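Local coordinates for protein beta-galactosidase (Trichoderma reesei, PDB 3OG2) that probably hydrolyses terminal non-reducing beta-D-galactose residues from beta-D-galactosides, as a glycoside hydrolase of family 35, at residues E30-V35 against G374-T379; R39-S44 against Q367-S372; H894-A897 against D901-L904. One frame throughout, in Å; residues are numbered along the deposited sequence. Where two conformers were deposited one is given.

How the contacts relate
Contacts 1 and 2 are neighbours, their centres 10 Å apart. Strands 33-35 and 38-47 pair antiparallel in one sheet, with L33 O and V40 N 3.2 Å apart, and helices 357-370 and 374-377 follow each other in the chain, so both contacts set the N-terminal chain against these two consecutive helices. Contact 2 is the nearer to the galactose site, which is empty in this model: the side chain of F43 lies about 12 Å from that of E278, a galactose-binding residue. Contact 3 belongs to a later all-beta domain, with its centre 44 Å from that of contact 1 and 35 Å from that of contact 2.

Contact 1 of 3, residues E30-V35 against G374-T379; sequences EHSLFV and GYITAT. With GOL (glycerol), chain H.
H31 and S32 face the weakly bonded helical turn 374-377, and a glycerol, probably from the crystallisation liquor, fills part of the interface. Along that turn, Y375 comes first: its carbonyl O lies 2.7 Å from glycerol O3, and glycerol C3 sits over one face of its ring. I376 makes the direct contact. Its chi1 of -65°, measured to CG1, places CG2 anti to the backbone N, and this methyl branch is carried against S32, 3.5 Å from S32 CB; it also meets H31 CB at 3.8 Å. The carbonyl O of I376 approaches H31 too, lying 3.6 Å from H31 CB. At A378 the carbonyl O is 2.8 Å from the same glycerol O3.

The other end of the glycerol reaches the imidazole at its edge, in the ring plane: H31 ND1 and glycerol O1 are 3.1 Å apart and nearly in line (177°). Replacing H31 by an alanine would probably leave glycerol O1 without its in-plane partner and the glycerol freer to shift, while CB kept its contact with I376. S32 OG is held to L33 O at 2.9 Å, approaching from above the carbonyl plane, and also to R39 of strand 38-47, while the H31 carbonyl O bonds to T317.

The direct junction is therefore largely van der Waals, led by one isoleucine methyl, whereas its polar bonds run through the small molecule. In this crystal a glycerol bridges the turn leading into strand 33-35 and helix 374-377, just before strand 379-380.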
ATOM      1  N   GLU A  30       0.460   5.890  29.389  1.00  9.06           N
ATOM      2  CA  GLU A  30       0.613   7.169  28.702  1.00  9.69           C
ATOM      3  C   GLU A  30       1.742   7.106  27.688  1.00  9.66           C
ATOM      4  O   GLU A  30       1.705   7.942  26.768  1.00 11.21           O
ATOM      5  CB  GLU A  30       0.922   8.297  29.696  1.00 10.85           C
ATOM      6  CG  GLU A  30      -0.078   8.543  30.764  1.00 17.47           C
ATOM      7  CD  GLU A  30       0.127   7.731  32.028  1.00 23.08           C
ATOM      8  OE1 GLU A  30       0.690   6.613  32.087  1.00 19.63           O
ATOM      9  OE2 GLU A  30      -0.362   8.273  33.039  1.00 40.47           O
ATOM     10  N   HIS A  31       2.715   6.206  27.895  1.00  9.32           N
ATOM     11  CA  HIS A  31       3.931   6.263  27.054  1.00  9.69           C
ATOM     12  C   HIS A  31       3.959   5.306  25.896  1.00  9.19           C
ATOM     13  O   HIS A  31       4.484   5.627  24.840  1.00 12.75           O
ATOM     14  CB  HIS A  31       5.176   5.995  27.923  1.00 12.96           C
ATOM     15  CG  HIS A  31       5.206   6.859  29.142  1.00 14.58           C
ATOM     16  ND1 HIS A  31       5.259   8.210  29.065  1.00 20.55           N
ATOM     17  CD2 HIS A  31       5.173   6.503  30.449  1.00 21.83           C
ATOM     18  CE1 HIS A  31       5.286   8.701  30.317  1.00 28.71           C
ATOM     19  NE2 HIS A  31       5.229   7.667  31.167  1.00 25.65           N
ATOM     20  N   SER A  32       3.398   4.097  26.094  1.00  8.95           N
ATOM     21  CA  SER A  32       3.536   3.059  25.045  1.00  8.63           C
ATOM     22  C   SER A  32       2.559   1.941  25.280  1.00  7.51           C
ATOM     23  O   SER A  32       1.982   1.761  26.362  1.00  9.09           O
ATOM     24  CB  SER A  32       4.967   2.497  25.009  1.00  9.36           C
ATOM     25  OG  SER A  32       5.225   1.663  26.138  1.00 10.20           O
ATOM     26  N   LEU A  33       2.418   1.136  24.223  1.00  8.46           N
ATOM     27  CA  LEU A  33       1.936  -0.229  24.388  1.00  8.38           C
ATOM     28  C   LEU A  33       2.932  -1.062  25.147  1.00  9.00           C
ATOM     29  O   LEU A  33       4.152  -0.818  25.160  1.00  9.79           O
ATOM     30  CB  LEU A  33       1.713  -0.748  22.944  1.00 11.01           C
ATOM     31  CG  LEU A  33       0.551  -1.646  22.712  1.00 12.77           C
ATOM     32  CD1 LEU A  33      -0.754  -0.851  22.897  1.00 12.12           C
ATOM     33  CD2 LEU A  33       0.606  -2.255  21.343  1.00 11.49           C
ATOM     34  N   PHE A  34       2.420  -2.111  25.746  1.00 10.06           N
ATOM     35  CA  PHE A  34       3.211  -3.215  26.285  1.00 10.08           C
ATOM     36  C   PHE A  34       2.734  -4.496  25.626  1.00  9.64           C
ATOM     37  O   PHE A  34       1.495  -4.714  25.542  1.00 12.47           O
ATOM     38  CB  PHE A  34       3.010  -3.356  27.791  1.00 11.22           C
ATOM     39  CG  PHE A  34       3.507  -2.258  28.709  1.00 11.31           C
ATOM     40  CD1 PHE A  34       2.924  -1.007  28.690  1.00 11.86           C
ATOM     41  CD2 PHE A  34       4.561  -2.497  29.592  1.00 12.51           C
ATOM     42  CE1 PHE A  34       3.355   0.029  29.520  1.00 13.89           C
ATOM     43  CE2 PHE A  34       4.938  -1.466  30.462  1.00 13.49           C
ATOM     44  CZ  PHE A  34       4.324  -0.242  30.476  1.00 14.08           C
ATOM     45  N   VAL A  35       3.645  -5.326  25.169  1.00  9.42           N
ATOM     46  CA  VAL A  35       3.308  -6.612  24.598  1.00  9.51           C
ATOM     47  C   VAL A  35       4.028  -7.666  25.440  1.00 10.81           C
ATOM     48  O   VAL A  35       5.270  -7.614  25.558  1.00 11.46           O
ATOM     49  CB  VAL A  35       3.681  -6.663  23.085  1.00 10.60           C
ATOM     50  CG1 VAL A  35       3.420  -8.107  22.565  1.00 13.08           C
ATOM     51  CG2 VAL A  35       2.942  -5.640  22.252  1.00 11.21           C
ATOM     52  N   GLY A 374      14.846   4.082  25.732  1.00  9.32           N
ATOM     53  CA  GLY A 374      14.787   5.300  26.480  1.00  9.56           C
ATOM     54  C   GLY A 374      13.974   6.330  25.752  1.00  9.21           C
ATOM     55  O   GLY A 374      13.467   7.284  26.375  1.00 11.04           O
ATOM     56  N   TYR A 375      13.801   6.182  24.455  1.00  8.24           N
ATOM     57  CA  TYR A 375      12.908   7.103  23.726  1.00  8.51           C
ATOM     58  C   TYR A 375      11.482   7.062  24.259  1.00  8.43           C
ATOM     59  O   TYR A 375      10.752   8.062  24.291  1.00 10.94           O
ATOM     60  CB  TYR A 375      12.962   6.736  22.239  1.00  8.88           C
ATOM     61  CG  TYR A 375      11.831   7.330  21.402  1.00  8.57           C
ATOM     62  CD1 TYR A 375      11.870   8.637  20.945  1.00  9.75           C
ATOM     63  CD2 TYR A 375      10.720   6.542  21.069  1.00  8.73           C
ATOM     64  CE1 TYR A 375      10.851   9.178  20.189  1.00  9.76           C
ATOM     65  CE2 TYR A 375       9.690   7.056  20.301  1.00  9.63           C
ATOM     66  CZ  TYR A 375       9.756   8.385  19.868  1.00 10.48           C
ATOM     67  OH  TYR A 375       8.780   8.944  19.104  1.00 10.41           O
ATOM     68  N   ILE A 376      11.026   5.905  24.708  1.00  9.68           N
ATOM     69  CA  ILE A 376       9.647   5.741  25.117  1.00 10.57           C
ATOM     70  C   ILE A 376       9.347   6.542  26.347  1.00 12.82           C
ATOM     71  O   ILE A 376       8.237   7.085  26.475  1.00 16.62           O
ATOM     72  CB  ILE A 376       9.335   4.269  25.372  1.00 10.86           C
ATOM     73  CG1 ILE A 376       9.456   3.467  24.082  1.00 12.00           C
ATOM     74  CG2 ILE A 376       7.931   4.182  25.978  1.00 13.21           C
ATOM     75  CD1 ILE A 376       9.408   1.969  24.262  1.00 13.81           C
ATOM     76  N   THR A 377      10.331   6.602  27.280  1.00 13.00           N
ATOM     77  CA  THR A 377       9.889   7.246  28.542  1.00 17.29           C
ATOM     78  C   THR A 377      10.465   8.645  28.660  1.00 17.84           C
ATOM     79  O   THR A 377      10.165   9.280  29.678  1.00 24.07           O
ATOM     80  CB  THR A 377      10.255   6.346  29.715  1.00 20.28           C
ATOM     81  OG1 THR A 377      11.655   6.063  29.525  1.00 21.85           O
ATOM     82  CG2 THR A 377       9.457   5.038  29.729  1.00 23.04           C
ATOM     83  N   ALA A 378      11.190   9.116  27.664  1.00 12.70           N
ATOM     84  CA  ALA A 378      11.623  10.529  27.618  1.00 12.82           C
ATOM     85  C   ALA A 378      10.379  11.367  27.413  1.00 14.93           C
ATOM     86  O   ALA A 378       9.419  10.948  26.748  1.00 25.87           O
ATOM     87  CB  ALA A 378      12.646  10.742  26.518  1.00 13.97           C
ATOM     88  N   THR A 379      10.326  12.572  27.949  1.00 11.69           N
ATOM     89  CA  THR A 379       9.178  13.450  27.762  1.00 11.53           C
ATOM     90  C   THR A 379       9.381  14.466  26.666  1.00 10.92           C
ATOM     91  O   THR A 379      10.310  15.292  26.766  1.00 11.41           O
ATOM     92  CB  THR A 379       8.961  14.247  29.073  1.00 15.33           C
ATOM     93  OG1 THR A 379       8.769  13.328  30.166  1.00 17.66           O
ATOM     94  CG2 THR A 379       7.711  15.103  28.932  1.00 19.51           C
TER
HETATM   95  C1  GOL H1049       6.522   9.731  25.903  1.00 59.81           C
HETATM   96  O1  GOL H1049       5.250   9.961  26.494  1.00 50.27           O
HETATM   97  C2  GOL H1049       6.421   9.278  24.465  1.00 51.85           C
HETATM   98  O2  GOL H1049       5.264   9.751  23.796  1.00 23.33           O
HETATM   99  C3  GOL H1049       7.728   9.133  23.715  1.00 43.02           C
HETATM  100  O3  GOL H1049       8.770   9.913  24.265  1.00 48.01           O

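Contact 2 of 3, residues R39-S44 against Q367-S372; sequences RVVIFS and QFLKVS
The carbonyl O of F368 is gripped twice near the end of helix 357-370: S372 OG donates to it at 2.7 Å and V371 N at 3.2 Å, from opposite faces of the carbonyl plane. S372 OG comes in above that plane, 36° out of it, and is bonded to Y457 as well, while S372 N reaches L369 O at 3.1 Å. These bonds shape the turn that follows L369, whose side chain carries the contact.

L369 points its CD1 at strand 38-47. That methyl is equally near two atoms of the F43 ring, CD2 and CE2, each 3.8 Å away, and approaches the ring obliquely. It also meets V41 CG1 at 4.2 Å. V41 CG1 stands anti to the backbone N (chi1 174°), which turns this branch to the helix, and both V41 and F43 cross L369 at about a right angle. Beyond the leucine, the F43 ring stacks with F70, and Y375 touches both V41 and L369.

All three meeting side chains are buried hydrocarbon, so the contact is a helix-on-strand packing of the TIM barrel: dispersion joins helix to strand, and the polar bonds lie within the helix end and with other neighbours, not between the two segments.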
ATOM      1  N   ARG A  39       7.611  -2.915  27.174  1.00  9.58           N
ATOM      2  CA  ARG A  39       7.324  -1.685  26.430  1.00  9.64           C
ATOM      3  C   ARG A  39       7.876  -1.792  25.017  1.00  9.41           C
ATOM      4  O   ARG A  39       9.002  -2.309  24.838  1.00 11.08           O
ATOM      5  CB  ARG A  39       8.006  -0.472  27.073  1.00 10.18           C
ATOM      6  CG  ARG A  39       7.338  -0.010  28.373  1.00 11.37           C
ATOM      7  CD  ARG A  39       7.944   1.358  28.688  1.00 12.31           C
ATOM      8  NE  ARG A  39       7.359   1.897  29.926  1.00 12.51           N
ATOM      9  CZ  ARG A  39       6.185   2.501  30.026  1.00 11.11           C
ATOM     10  NH1 ARG A  39       5.395   2.640  28.922  1.00 11.06           N
ATOM     11  NH2 ARG A  39       5.807   2.947  31.222  1.00 13.54           N
ATOM     12  N   VAL A  40       7.161  -1.259  24.044  1.00  8.71           N
ATOM     13  CA  VAL A  40       7.622  -1.335  22.650  0.50  8.64           C
ATOM     14  C   VAL A  40       7.219  -0.057  21.940  1.00  8.31           C
ATOM     15  O   VAL A  40       6.191   0.551  22.263  1.00 11.02           O
ATOM     16  CB  VAL A  40       7.081  -2.603  21.991  0.50 10.29           C
ATOM     17  CG1 VAL A  40       5.536  -2.663  22.029  0.50 13.26           C
ATOM     18  CG2 VAL A  40       7.555  -2.753  20.538  0.50 13.24           C
ATOM     19  N   VAL A  41       8.018   0.366  20.971  1.00  8.02           N
ATOM     20  CA  VAL A  41       7.614   1.347  19.988  1.00  8.42           C
ATOM     21  C   VAL A  41       6.990   0.542  18.860  1.00  7.97           C
ATOM     22  O   VAL A  41       7.719  -0.263  18.220  1.00  8.88           O
ATOM     23  CB  VAL A  41       8.782   2.201  19.477  1.00  9.68           C
ATOM     24  CG1 VAL A  41       8.306   3.113  18.322  1.00 11.75           C
ATOM     25  CG2 VAL A  41       9.403   3.007  20.584  1.00 12.87           C
ATOM     26  N   ILE A  42       5.696   0.675  18.611  1.00  7.75           N
ATOM     27  CA  ILE A  42       5.069   0.003  17.461  1.00  7.57           C
ATOM     28  C   ILE A  42       5.385   0.834  16.218  1.00  7.20           C
ATOM     29  O   ILE A  42       5.014   2.015  16.117  1.00  8.07           O
ATOM     30  CB  ILE A  42       3.559  -0.123  17.672  1.00  7.36           C
ATOM     31  CG1 ILE A  42       3.238  -1.048  18.854  1.00  8.84           C
ATOM     32  CG2 ILE A  42       2.872  -0.540  16.371  1.00  8.53           C
ATOM     33  CD1 ILE A  42       3.702  -2.484  18.605  1.00  9.21           C
ATOM     34  N   PHE A  43       6.097   0.223  15.301  1.00  7.30           N
ATOM     35  CA  PHE A  43       6.472   0.882  14.032  1.00  7.53           C
ATOM     36  C   PHE A  43       5.927  -0.072  12.982  1.00  6.86           C
ATOM     37  O   PHE A  43       6.399  -1.210  12.876  1.00  7.39           O
ATOM     38  CB  PHE A  43       7.979   1.091  13.954  1.00  7.56           C
ATOM     39  CG  PHE A  43       8.391   2.271  13.049  1.00  7.48           C
ATOM     40  CD1 PHE A  43       7.546   2.927  12.159  1.00  8.99           C
ATOM     41  CD2 PHE A  43       9.714   2.701  13.126  1.00 10.52           C
ATOM     42  CE1 PHE A  43       7.980   3.980  11.341  1.00  9.36           C
ATOM     43  CE2 PHE A  43      10.142   3.761  12.318  1.00 10.81           C
ATOM     44  CZ  PHE A  43       9.309   4.406  11.427  1.00 10.33           C
ATOM     45  N   SER A  44       4.919   0.369  12.254  1.00  6.84           N
ATOM     46  CA  SER A  44       4.049  -0.457  11.422  1.00  7.22           C
ATOM     47  C   SER A  44       4.008   0.015  10.000  1.00  6.32           C
ATOM     48  O   SER A  44       4.155   1.225   9.774  1.00  8.05           O
ATOM     49  CB  SER A  44       2.643  -0.366  12.065  1.00 10.08           C
ATOM     50  OG  SER A  44       1.701  -1.135  11.307  1.00 10.60           O
ATOM     51  N   GLN A 367      15.475   0.704  12.537  1.00  6.82           N
ATOM     52  CA  GLN A 367      16.518   0.034  13.308  1.00  7.56           C
ATOM     53  C   GLN A 367      16.958   0.864  14.504  1.00  6.94           C
ATOM     54  O   GLN A 367      17.246   0.297  15.560  1.00  8.20           O
ATOM     55  CB  GLN A 367      17.693  -0.289  12.381  1.00  9.61           C
ATOM     56  CG  GLN A 367      17.292  -1.322  11.313  1.00  9.43           C
ATOM     57  CD  GLN A 367      16.915  -2.641  11.909  1.00 10.06           C
ATOM     58  OE1 GLN A 367      17.161  -3.094  12.991  1.00 11.01           O
ATOM     59  NE2 GLN A 367      16.173  -3.387  11.051  1.00 11.63           N
ATOM     60  N   PHE A 368      16.963   2.189  14.385  1.00  7.33           N
ATOM     61  CA  PHE A 368      17.280   3.056  15.507  1.00  7.60           C
ATOM     62  C   PHE A 368      16.250   2.903  16.629  1.00  7.77           C
ATOM     63  O   PHE A 368      16.614   2.713  17.816  1.00  8.56           O
ATOM     64  CB  PHE A 368      17.324   4.514  15.005  1.00  9.43           C
ATOM     65  CG  PHE A 368      17.305   5.510  16.161  1.00 11.38           C
ATOM     66  CD1 PHE A 368      18.327   5.553  17.096  1.00 14.51           C
ATOM     67  CD2 PHE A 368      16.236   6.372  16.285  1.00 16.05           C
ATOM     68  CE1 PHE A 368      18.295   6.419  18.200  1.00 18.02           C
ATOM     69  CE2 PHE A 368      16.226   7.254  17.345  1.00 21.63           C
ATOM     70  CZ  PHE A 368      17.250   7.302  18.270  1.00 19.84           C
ATOM     71  N   LEU A 369      14.957   2.994  16.270  1.00  7.76           N
ATOM     72  CA  LEU A 369      13.959   3.031  17.360  1.00  7.52           C
ATOM     73  C   LEU A 369      13.945   1.707  18.120  1.00  7.54           C
ATOM     74  O   LEU A 369      13.766   1.726  19.350  1.00  8.93           O
ATOM     75  CB  LEU A 369      12.571   3.358  16.826  1.00  9.71           C
ATOM     76  CG  LEU A 369      12.366   4.856  16.465  1.00 10.57           C
ATOM     77  CD1 LEU A 369      11.031   5.061  15.826  1.00 15.60           C
ATOM     78  CD2 LEU A 369      12.482   5.722  17.746  1.00 18.58           C
ATOM     79  N   LYS A 370      14.169   0.574  17.440  1.00  7.71           N
ATOM     80  CA  LYS A 370      14.003  -0.693  18.158  1.00  7.61           C
ATOM     81  C   LYS A 370      15.137  -0.987  19.131  1.00  7.66           C
ATOM     82  O   LYS A 370      15.016  -1.919  19.922  1.00  8.46           O
ATOM     83  CB  LYS A 370      13.745  -1.811  17.178  1.00  7.95           C
ATOM     84  CG  LYS A 370      14.959  -2.177  16.326  1.00  8.01           C
ATOM     85  CD  LYS A 370      14.558  -3.279  15.302  1.00  9.42           C
ATOM     86  CE  LYS A 370      14.165  -4.541  16.008  1.00  9.15           C
ATOM     87  NZ  LYS A 370      14.002  -5.725  15.090  1.00  9.74           N
ATOM     88  N   VAL A 371      16.224  -0.194  19.117  1.00  7.52           N
ATOM     89  CA  VAL A 371      17.284  -0.395  20.121  1.00  7.48           C
ATOM     90  C   VAL A 371      17.316   0.772  21.097  1.00  6.98           C
ATOM     91  O   VAL A 371      18.293   0.888  21.865  1.00  8.65           O
ATOM     92  CB  VAL A 371      18.659  -0.652  19.444  1.00  7.95           C
ATOM     93  CG1 VAL A 371      18.614  -1.933  18.620  1.00  9.22           C
ATOM     94  CG2 VAL A 371      19.119   0.540  18.583  1.00  9.05           C
ATOM     95  N   SER A 372      16.257   1.579  21.157  1.00  8.46           N
ATOM     96  CA  SER A 372      16.280   2.829  21.919  1.00  8.58           C
ATOM     97  C   SER A 372      15.110   2.949  22.862  1.00  8.13           C
ATOM     98  O   SER A 372      14.284   3.852  22.751  1.00  8.79           O
ATOM     99  CB  SER A 372      16.303   4.023  20.928  1.00  9.32           C
ATOM    100  OG  SER A 372      17.443   3.949  20.086  1.00  8.16           O
TER

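Contact 3 of 3, residues H894-A897 against D901-L904; sequences HLPA and DIPL
An inverse gamma turn centred on P896 bends the chain sharply on one side of this contact, closed by A897 N to L895 O at 2.8 Å. The evidence for the turn is that short bond spanning one residue together with the P896 backbone angles (phi -79°, psi 65°). It sets L895 and the proline ring against I902 and L904, a few residues on in the chain.

Two apolar meetings follow. In the first, the leucines reach toward each other tip to tip, L895 CD1 lying 3.8 Å from L904 CD1. In the second, I902 brings CD1 to the CD-CG side of the proline ring, the side chains crossing at about a right angle, with I902 CD1 3.9 Å from P896 CD and 4.1 Å from P896 CG. I902 CG1 lies anti to its carbonyl carbon, and the nearly extended continuation to CD1 (chi2 163°) carries that terminal methyl to the proline. The same methyl comes within 4.3 Å of L895 CB, so it touches both L895 and P896.

L895, I902 and L904 are buried, whereas P896 is partly exposed. Contact between the two segments is thus by hydrocarbon alone, with the turn's polar bond kept within residues 895-897.

The arrangement packs the link between strand 883-894 of one sheet and strand 900-908 of another, in the second all-beta domain. Y950 touches L895 and L904 and bonds through its hydroxyl to the I902 carbonyl, while I902 and L904 also rest on S977 of strand 973-977, which pairs antiparallel with strand 900-908.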
ATOM      1  N   HIS A 894       9.272 -19.508 -19.337  1.00 15.17           N
ATOM      2  CA  HIS A 894      10.195 -20.509 -18.807  1.00 16.30           C
ATOM      3  C   HIS A 894      11.359 -19.705 -18.227  1.00 15.23           C
ATOM      4  O   HIS A 894      12.398 -19.537 -18.843  1.00 22.97           O
ATOM      5  CB  HIS A 894      10.618 -21.492 -19.929  1.00 29.02           C
ATOM      6  CG  HIS A 894       9.391 -22.286 -20.369  1.00 49.23           C
ATOM      7  ND1 HIS A 894       8.617 -21.959 -21.492  1.00 63.31           N
ATOM      8  CD2 HIS A 894       8.698 -23.286 -19.770  1.00 57.61           C
ATOM      9  CE1 HIS A 894       7.583 -22.739 -21.593  1.00 73.47           C
ATOM     10  NE2 HIS A 894       7.622 -23.569 -20.563  1.00 71.60           N
ATOM     11  N   LEU A 895      11.138 -19.123 -17.072  1.00 15.56           N
ATOM     12  CA  LEU A 895      12.078 -18.258 -16.404  1.00 15.26           C
ATOM     13  C   LEU A 895      12.602 -18.903 -15.122  1.00 14.01           C
ATOM     14  O   LEU A 895      11.885 -19.699 -14.508  1.00 15.92           O
ATOM     15  CB  LEU A 895      11.362 -16.916 -16.050  1.00 17.27           C
ATOM     16  CG  LEU A 895      10.968 -16.083 -17.276  1.00 21.44           C
ATOM     17  CD1 LEU A 895      10.043 -14.938 -16.844  1.00 24.21           C
ATOM     18  CD2 LEU A 895      12.183 -15.531 -17.990  1.00 26.82           C
ATOM     19  N   PRO A 896      13.829 -18.591 -14.699  1.00 14.48           N
ATOM     20  CA  PRO A 896      14.434 -19.229 -13.511  1.00 14.26           C
ATOM     21  C   PRO A 896      13.922 -18.650 -12.192  1.00 13.38           C
ATOM     22  O   PRO A 896      14.674 -18.080 -11.402  1.00 14.28           O
ATOM     23  CB  PRO A 896      15.926 -18.963 -13.730  1.00 16.51           C
ATOM     24  CG  PRO A 896      15.940 -17.602 -14.421  1.00 14.48           C
ATOM     25  CD  PRO A 896      14.764 -17.657 -15.351  1.00 16.08           C
ATOM     26  N   ALA A 897      12.635 -18.860 -11.954  1.00 13.43           N
ATOM     27  CA  ALA A 897      11.916 -18.269 -10.794  1.00 13.55           C
ATOM     28  C   ALA A 897      12.330 -18.911  -9.480  1.00 13.37           C
ATOM     29  O   ALA A 897      12.225 -18.310  -8.409  1.00 13.58           O
ATOM     30  CB  ALA A 897      10.420 -18.444 -11.020  1.00 14.86           C
ATOM     31  N   ASP A 901      14.041 -13.514  -8.598  1.00  9.38           N
ATOM     32  CA  ASP A 901      12.788 -12.717  -8.627  1.00  9.50           C
ATOM     33  C   ASP A 901      12.910 -11.816  -9.842  1.00  9.42           C
ATOM     34  O   ASP A 901      13.779 -10.909  -9.873  1.00 10.99           O
ATOM     35  CB  ASP A 901      12.695 -11.965  -7.321  1.00 10.09           C
ATOM     36  CG  ASP A 901      11.531 -11.017  -7.198  1.00 11.78           C
ATOM     37  OD1 ASP A 901      10.742 -10.881  -8.158  1.00 16.19           O
ATOM     38  OD2 ASP A 901      11.384 -10.366  -6.133  1.00 13.31           O
ATOM     39  N   ILE A 902      12.059 -11.986 -10.834  1.00  9.67           N
ATOM     40  CA  ILE A 902      12.131 -11.222 -12.084  1.00 10.06           C
ATOM     41  C   ILE A 902      10.777 -10.554 -12.269  1.00  9.83           C
ATOM     42  O   ILE A 902       9.868 -11.179 -12.826  1.00 11.47           O
ATOM     43  CB  ILE A 902      12.459 -12.111 -13.301  1.00 11.77           C
ATOM     44  CG1 ILE A 902      13.764 -12.896 -13.101  1.00 13.47           C
ATOM     45  CG2 ILE A 902      12.476 -11.284 -14.568  1.00 13.59           C
ATOM     46  CD1 ILE A 902      13.967 -14.074 -14.041  1.00 14.63           C
ATOM     47  N   PRO A 903      10.576  -9.326 -11.852  1.00 10.49           N
ATOM     48  CA  PRO A 903       9.302  -8.641 -12.054  1.00 10.62           C
ATOM     49  C   PRO A 903       8.948  -8.429 -13.527  1.00  9.12           C
ATOM     50  O   PRO A 903       9.775  -7.975 -14.292  1.00 11.00           O
ATOM     51  CB  PRO A 903       9.529  -7.295 -11.358  1.00 15.33           C
ATOM     52  CG  PRO A 903      10.602  -7.580 -10.355  1.00 16.99           C
ATOM     53  CD  PRO A 903      11.543  -8.537 -11.063  1.00 15.04           C
ATOM     54  N   LEU A 904       7.697  -8.769 -13.868  1.00  8.94           N
ATOM     55  CA  LEU A 904       7.210  -8.629 -15.254  1.00  9.52           C
ATOM     56  C   LEU A 904       6.068  -7.650 -15.333  1.00  8.83           C
ATOM     57  O   LEU A 904       5.244  -7.569 -14.388  1.00  9.65           O
ATOM     58  CB  LEU A 904       6.724  -9.982 -15.789  1.00 11.15           C
ATOM     59  CG  LEU A 904       7.882 -10.983 -16.010  1.00 11.93           C
ATOM     60  CD1 LEU A 904       7.274 -12.305 -16.507  1.00 14.11           C
ATOM     61  CD2 LEU A 904       8.925 -10.455 -16.976  1.00 14.84           C
TER